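Local atomic coordinates of acetyl-CoA acetyltransferase (Bacillus anthracis, PDB entry 3SS6), a protein that probably catalyses the reversible, thiolase-type transfer of an acetyl group between two acetyl-CoA molecules to form acetoacetyl-CoA and free coenzyme A. Residues 148-151 with 157-160; 231-236 with 242-247. All coordinates share one frame; numbering follows the deposited sequence.

Contact 1: 148-151 with 157-160; sequences EVLE and IMMG
M158 and M159 send their flexible side chains past opposite sides of the carbonyl oxygen of L150, so that this oxygen is flanked by two methyl ends. On one side M158 bends at both chi2 and chi3 and curls back: its CE rests against CB of L150 at 3.5 Å, and its SD lies 3.8 Å from CB of E151. On the other side M159 brings CG to 3.4 Å and CE to 3.6 Å from O of L150. An unbranched, pliable methionine suits both places, because it can fold round a backbone group and still offer an apolar surface. Between them the backbone N of M159 donates to O of L150 (2.9 Å) with a C=O···N angle of 171°, nearly straight off the carbonyl, and CA of M158 adds a CH···O contact to the same oxygen.

E151 keeps CG trans to its own N (chi1 -176°) and runs as an extended chain, its CG passing N and O of I157; its CA makes a CH···O contact with O of I157 at 3.6 Å. The carboxylate continues to a long, weak ion pair with R143.

E151 and M158 form a single beta bridge. M158 is the N-cap of helix 159-170, and its N-H bonds to the side chain of E161, three residues on. With the N-H of M159 taken up by L150, the contact is a helix N-terminus bridged across a loop to the end of helix 145-149, within the thiolase N-terminal family region.

Contact 2: 231-236 with 242-247; sequences AGLKPA and SVTAGN
L233 and G246 meet in tight contact: CD1 of the leucine presses on the backbone of G246, 3.3 Å from its N. Glycine suits the place because it presents only backbone to the methyl. With CG opposite its carbonyl carbon (chi1 -58°), L233 directs its branched end across the 244-246 turn, while its CB lies 4.0 Å from CB of T244. The methyl CG2 of T244 turns to the backbone of 233-234, and the small CB of A236 packs near CA of T244.

One direct hydrogen bond joins the two backbones: N of A236 donates to O of V243 (2.8 Å, 171° at the hydrogen), in the plane of that carbonyl. CA of P235 adds a CH···O contact to the same oxygen. A water forms a second link, donating to O of K234 at 2.6 Å and accepting from N of A245.

Inside 242-247, OG1 of T244 accepts from N of N247 three residues on, an ST motif, and more weakly from N of G246. The amide of N247 faces back: ND2 donates to O of S242 (3.0 Å) in the plane of both groups, whereas N of T244 reaches OD1 from above the carbonyl plane. An asparagine can both give and accept in this way, and its ND2 also meets D178. Beyond the pair, E164 receives N-H groups of S242 and V243, and OG of S242 bonds to Q177.

Both 233-236 and 242-247 lie in the loop from helix 227-231 to strand 252-262. The bonds of T244 and N247 probably hold the 242-247 turn in shape, while 231-236 is joined to it by one direct bond, one water and the packing of L233.

In the fold
Contacts 1 and 2 follow each other along the chain, their centres about 17 Å apart and their nearest atoms about 4 Å apart without touching. Helix 159-170 connects them: it starts in contact 1, and its E164, A163 and V167 meet S242 and V243 of contact 2. F321 touches both M159 and V243. Contact 1 reaches the neighbourhood of C91, modified to S-hydroxycysteine in this crystal and probably the nucleophile, as in other thiolases: O of V149 bonds to Q90. E148 bonds to T63 of a second subunit and packs on H139 of a third. Contact 2 touches no other chain; its centre lies about 23 Å from the chain centre, against about 17 Å for contact 1.

Contact 1: 148-151 with 157-160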
ATOM      1  N   GLU A 148      13.545   8.265  -3.651  1.00 15.16           N
ATOM      2  CA  GLU A 148      14.530   7.725  -2.712  1.00 13.49           C
ATOM      3  C   GLU A 148      15.919   7.700  -3.326  1.00 16.26           C
ATOM      4  O   GLU A 148      16.909   8.036  -2.674  1.00 15.62           O
ATOM      5  CB  GLU A 148      14.179   6.291  -2.302  1.00 17.21           C
ATOM      6  CG  GLU A 148      12.989   6.190  -1.374  1.00 17.13           C
ATOM      7  CD  GLU A 148      12.906   4.858  -0.656  1.00 20.60           C
ATOM      8  OE1 GLU A 148      13.240   3.835  -1.276  1.00 22.32           O
ATOM      9  OE2 GLU A 148      12.490   4.846   0.526  1.00 21.76           O
ATOM     10  N   VAL A 149      15.991   7.279  -4.577  1.00 17.04           N
ATOM     11  CA  VAL A 149      17.287   7.103  -5.217  1.00 21.01           C
ATOM     12  C   VAL A 149      17.957   8.464  -5.461  1.00 20.83           C
ATOM     13  O   VAL A 149      19.176   8.535  -5.645  1.00 24.09           O
ATOM     14  CB  VAL A 149      17.164   6.228  -6.500  1.00 24.02           C
ATOM     15  CG1 VAL A 149      16.774   7.063  -7.708  1.00 19.66           C
ATOM     16  CG2 VAL A 149      18.446   5.446  -6.758  1.00 28.79           C
ATOM     17  N   LEU A 150      17.167   9.540  -5.430  1.00 18.67           N
ATOM     18  CA  LEU A 150      17.686  10.905  -5.560  1.00 21.89           C
ATOM     19  C   LEU A 150      18.117  11.510  -4.233  1.00 21.71           C
ATOM     20  O   LEU A 150      18.557  12.655  -4.190  1.00 23.25           O
ATOM     21  CB  LEU A 150      16.630  11.839  -6.169  1.00 24.84           C
ATOM     22  CG  LEU A 150      16.022  11.486  -7.524  1.00 29.64           C
ATOM     23  CD1 LEU A 150      14.894  12.457  -7.865  1.00 30.80           C
ATOM     24  CD2 LEU A 150      17.082  11.497  -8.595  1.00 32.96           C
ATOM     25  N   GLU A 151      17.955  10.761  -3.148  1.00 18.54           N
ATOM     26  CA  GLU A 151      18.319  11.248  -1.824  1.00 17.43           C
ATOM     27  C   GLU A 151      19.573  10.541  -1.346  1.00 18.08           C
ATOM     28  O   GLU A 151      19.646   9.316  -1.380  1.00 19.91           O
ATOM     29  CB  GLU A 151      17.172  10.980  -0.834  1.00 20.13           C
ATOM     30  CG  GLU A 151      17.423  11.526   0.546  1.00 22.07           C
ATOM     31  CD  GLU A 151      16.327  11.171   1.551  1.00 30.81           C
ATOM     32  OE1 GLU A 151      15.443  10.343   1.234  1.00 29.30           O
ATOM     33  OE2 GLU A 151      16.362  11.727   2.666  1.00 34.76           O
ATOM     34  N   ILE A 157      19.952  14.208   2.025  1.00 24.58           N
ATOM     35  CA  ILE A 157      19.687  15.424   1.265  1.00 24.42           C
ATOM     36  C   ILE A 157      19.560  15.052  -0.196  1.00 24.22           C
ATOM     37  O   ILE A 157      20.173  14.082  -0.646  1.00 22.75           O
ATOM     38  CB  ILE A 157      20.818  16.445   1.423  1.00 27.91           C
ATOM     39  CG1 ILE A 157      22.145  15.835   0.967  1.00 28.43           C
ATOM     40  CG2 ILE A 157      20.907  16.913   2.874  1.00 29.90           C
ATOM     41  CD1 ILE A 157      23.337  16.734   1.184  1.00 37.89           C
ATOM     42  N   MET A 158      18.758  15.806  -0.944  1.00 22.59           N
ATOM     43  CA  MET A 158      18.540  15.485  -2.351  1.00 25.47           C
ATOM     44  C   MET A 158      19.759  15.857  -3.198  1.00 20.21           C
ATOM     45  O   MET A 158      20.543  16.725  -2.826  1.00 25.72           O
ATOM     46  CB  MET A 158      17.293  16.203  -2.876  1.00 25.67           C
ATOM     47  CG  MET A 158      16.034  15.936  -2.067  1.00 28.24           C
ATOM     48  SD  MET A 158      15.526  14.197  -2.049  1.00 30.61           S
ATOM     49  CE  MET A 158      15.137  13.915  -3.768  1.00 25.26           C
ATOM     50  N   MET A 159      19.919  15.200  -4.340  1.00 20.96           N
ATOM     51  CA  MET A 159      21.018  15.536  -5.241  1.00 19.80           C
ATOM     52  C   MET A 159      21.020  17.031  -5.569  1.00 25.24           C
ATOM     53  O   MET A 159      22.082  17.637  -5.717  1.00 27.33           O
ATOM     54  CB  MET A 159      20.931  14.720  -6.528  1.00 21.64           C
ATOM     55  CG  MET A 159      21.091  13.204  -6.352  1.00 24.67           C
ATOM     56  SD  MET A 159      22.668  12.742  -5.597  1.00 28.80           S
ATOM     57  CE  MET A 159      22.139  12.429  -3.911  1.00 30.44           C
ATOM     58  N   GLY A 160      19.832  17.625  -5.669  1.00 24.10           N
ATOM     59  CA  GLY A 160      19.715  19.049  -5.963  1.00 22.55           C
ATOM     60  C   GLY A 160      20.329  19.929  -4.892  1.00 25.21           C
ATOM     61  O   GLY A 160      20.866  21.007  -5.178  1.00 25.49           O
TER

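Contact 2: 231-236 with 242-247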
ATOM      1  N   ALA A 231      14.611  32.134 -16.509  1.00 21.67           N
ATOM      2  CA  ALA A 231      14.808  33.133 -15.459  1.00 20.65           C
ATOM      3  C   ALA A 231      13.583  33.260 -14.551  1.00 23.17           C
ATOM      4  O   ALA A 231      13.681  33.752 -13.425  1.00 24.81           O
ATOM      5  CB  ALA A 231      15.173  34.493 -16.062  1.00 21.63           C
ATOM      6  N   GLY A 232      12.430  32.812 -15.038  1.00 23.00           N
ATOM      7  CA  GLY A 232      11.202  32.939 -14.275  1.00 24.45           C
ATOM      8  C   GLY A 232      10.899  31.770 -13.350  1.00 26.90           C
ATOM      9  O   GLY A 232       9.947  31.827 -12.569  1.00 28.89           O
ATOM     10  N   LEU A 233      11.702  30.715 -13.429  1.00 25.61           N
ATOM     11  CA  LEU A 233      11.474  29.527 -12.601  1.00 26.31           C
ATOM     12  C   LEU A 233      11.890  29.733 -11.143  1.00 26.33           C
ATOM     13  O   LEU A 233      12.835  30.466 -10.851  1.00 27.41           O
ATOM     14  CB  LEU A 233      12.215  28.318 -13.178  1.00 24.47           C
ATOM     15  CG  LEU A 233      11.862  27.913 -14.610  1.00 23.01           C
ATOM     16  CD1 LEU A 233      12.674  26.692 -15.018  1.00 24.65           C
ATOM     17  CD2 LEU A 233      10.365  27.640 -14.753  1.00 26.85           C
ATOM     18  N   LYS A 234      11.179  29.071 -10.234  1.00 26.10           N
ATOM     19  CA  LYS A 234      11.470  29.155  -8.801  1.00 27.90           C
ATOM     20  C   LYS A 234      12.577  28.177  -8.410  1.00 25.01           C
ATOM     21  O   LYS A 234      12.718  27.111  -9.016  1.00 25.73           O
ATOM     22  CB  LYS A 234      10.207  28.845  -7.993  1.00 36.09           C
ATOM     23  CG  LYS A 234       9.820  27.364  -8.029  1.00 45.54           C
ATOM     24  CD  LYS A 234       8.473  27.097  -7.363  1.00 54.18           C
ATOM     25  CE  LYS A 234       7.323  27.636  -8.207  1.00 60.77           C
ATOM     26  NZ  LYS A 234       5.983  27.288  -7.644  1.00 65.59           N
ATOM     27  N   PRO A 235      13.373  28.535  -7.394  1.00 27.07           N
ATOM     28  CA  PRO A 235      14.436  27.624  -6.953  1.00 26.70           C
ATOM     29  C   PRO A 235      13.818  26.354  -6.381  1.00 27.76           C
ATOM     30  O   PRO A 235      12.804  26.437  -5.681  1.00 29.38           O
ATOM     31  CB  PRO A 235      15.140  28.415  -5.846  1.00 31.07           C
ATOM     32  CG  PRO A 235      14.764  29.842  -6.088  1.00 33.69           C
ATOM     33  CD  PRO A 235      13.374  29.795  -6.640  1.00 31.36           C
ATOM     34  N   ALA A 236      14.424  25.204  -6.665  1.00 26.61           N
ATOM     35  CA  ALA A 236      13.820  23.916  -6.328  1.00 29.62           C
ATOM     36  C   ALA A 236      14.340  23.285  -5.036  1.00 32.38           C
ATOM     37  O   ALA A 236      13.691  22.394  -4.479  1.00 33.71           O
ATOM     38  CB  ALA A 236      13.985  22.943  -7.490  1.00 25.31           C
ATOM     39  N   SER A 242      19.304  28.942  -6.649  1.00 24.34           N
ATOM     40  CA  SER A 242      19.412  29.170  -8.091  1.00 23.93           C
ATOM     41  C   SER A 242      19.249  27.896  -8.918  1.00 19.96           C
ATOM     42  O   SER A 242      19.050  27.970 -10.124  1.00 19.90           O
ATOM     43  CB  SER A 242      20.733  29.861  -8.435  1.00 21.17           C
ATOM     44  OG  SER A 242      21.833  29.116  -7.936  1.00 24.39           O
ATOM     45  N   VAL A 243      19.335  26.728  -8.284  1.00 20.53           N
ATOM     46  CA  VAL A 243      19.043  25.484  -8.997  1.00 19.60           C
ATOM     47  C   VAL A 243      17.524  25.342  -9.135  1.00 19.05           C
ATOM     48  O   VAL A 243      16.800  25.415  -8.143  1.00 22.41           O
ATOM     49  CB  VAL A 243      19.641  24.246  -8.277  1.00 19.08           C
ATOM     50  CG1 VAL A 243      19.359  22.962  -9.064  1.00 19.35           C
ATOM     51  CG2 VAL A 243      21.140  24.417  -8.078  1.00 19.53           C
ATOM     52  N   THR A 244      17.054  25.153 -10.368  1.00 18.53           N
ATOM     53  CA  THR A 244      15.624  25.072 -10.658  1.00 19.03           C
ATOM     54  C   THR A 244      15.327  23.792 -11.440  1.00 18.10           C
ATOM     55  O   THR A 244      16.236  23.057 -11.823  1.00 18.50           O
ATOM     56  CB  THR A 244      15.165  26.234 -11.547  1.00 19.40           C
ATOM     57  OG1 THR A 244      15.686  26.046 -12.874  1.00 20.03           O
ATOM     58  CG2 THR A 244      15.662  27.574 -11.003  1.00 18.79           C
ATOM     59  N   ALA A 245      14.054  23.532 -11.703  1.00 20.25           N
ATOM     60  CA  ALA A 245      13.703  22.405 -12.563  1.00 20.03           C
ATOM     61  C   ALA A 245      14.230  22.617 -13.979  1.00 21.42           C
ATOM     62  O   ALA A 245      14.515  21.655 -14.693  1.00 21.10           O
ATOM     63  CB  ALA A 245      12.203  22.207 -12.592  1.00 20.97           C
ATOM     64  N   GLY A 246      14.354  23.876 -14.385  1.00 18.72           N
ATOM     65  CA  GLY A 246      14.786  24.197 -15.736  1.00 19.08           C
ATOM     66  C   GLY A 246      16.275  24.036 -15.967  1.00 18.79           C
ATOM     67  O   GLY A 246      16.701  23.762 -17.084  1.00 18.05           O
ATOM     68  N   ASN A 247      17.083  24.213 -14.927  1.00 17.05           N
ATOM     69  CA  ASN A 247      18.524  24.053 -15.118  1.00 15.70           C
ATOM     70  C   ASN A 247      19.062  22.783 -14.469  1.00 17.15           C
ATOM     71  O   ASN A 247      20.266  22.640 -14.243  1.00 17.82           O
ATOM     72  CB  ASN A 247      19.311  25.311 -14.703  1.00 16.94           C
ATOM     73  CG  ASN A 247      19.134  25.662 -13.243  1.00 19.31           C
ATOM     74  OD1 ASN A 247      19.035  24.783 -12.388  1.00 18.46           O
ATOM     75  ND2 ASN A 247      19.118  26.957 -12.946  1.00 18.25           N
TER
HETATM   76  O   HOH W   1      11.892  25.034 -10.423  1.00 26.09           O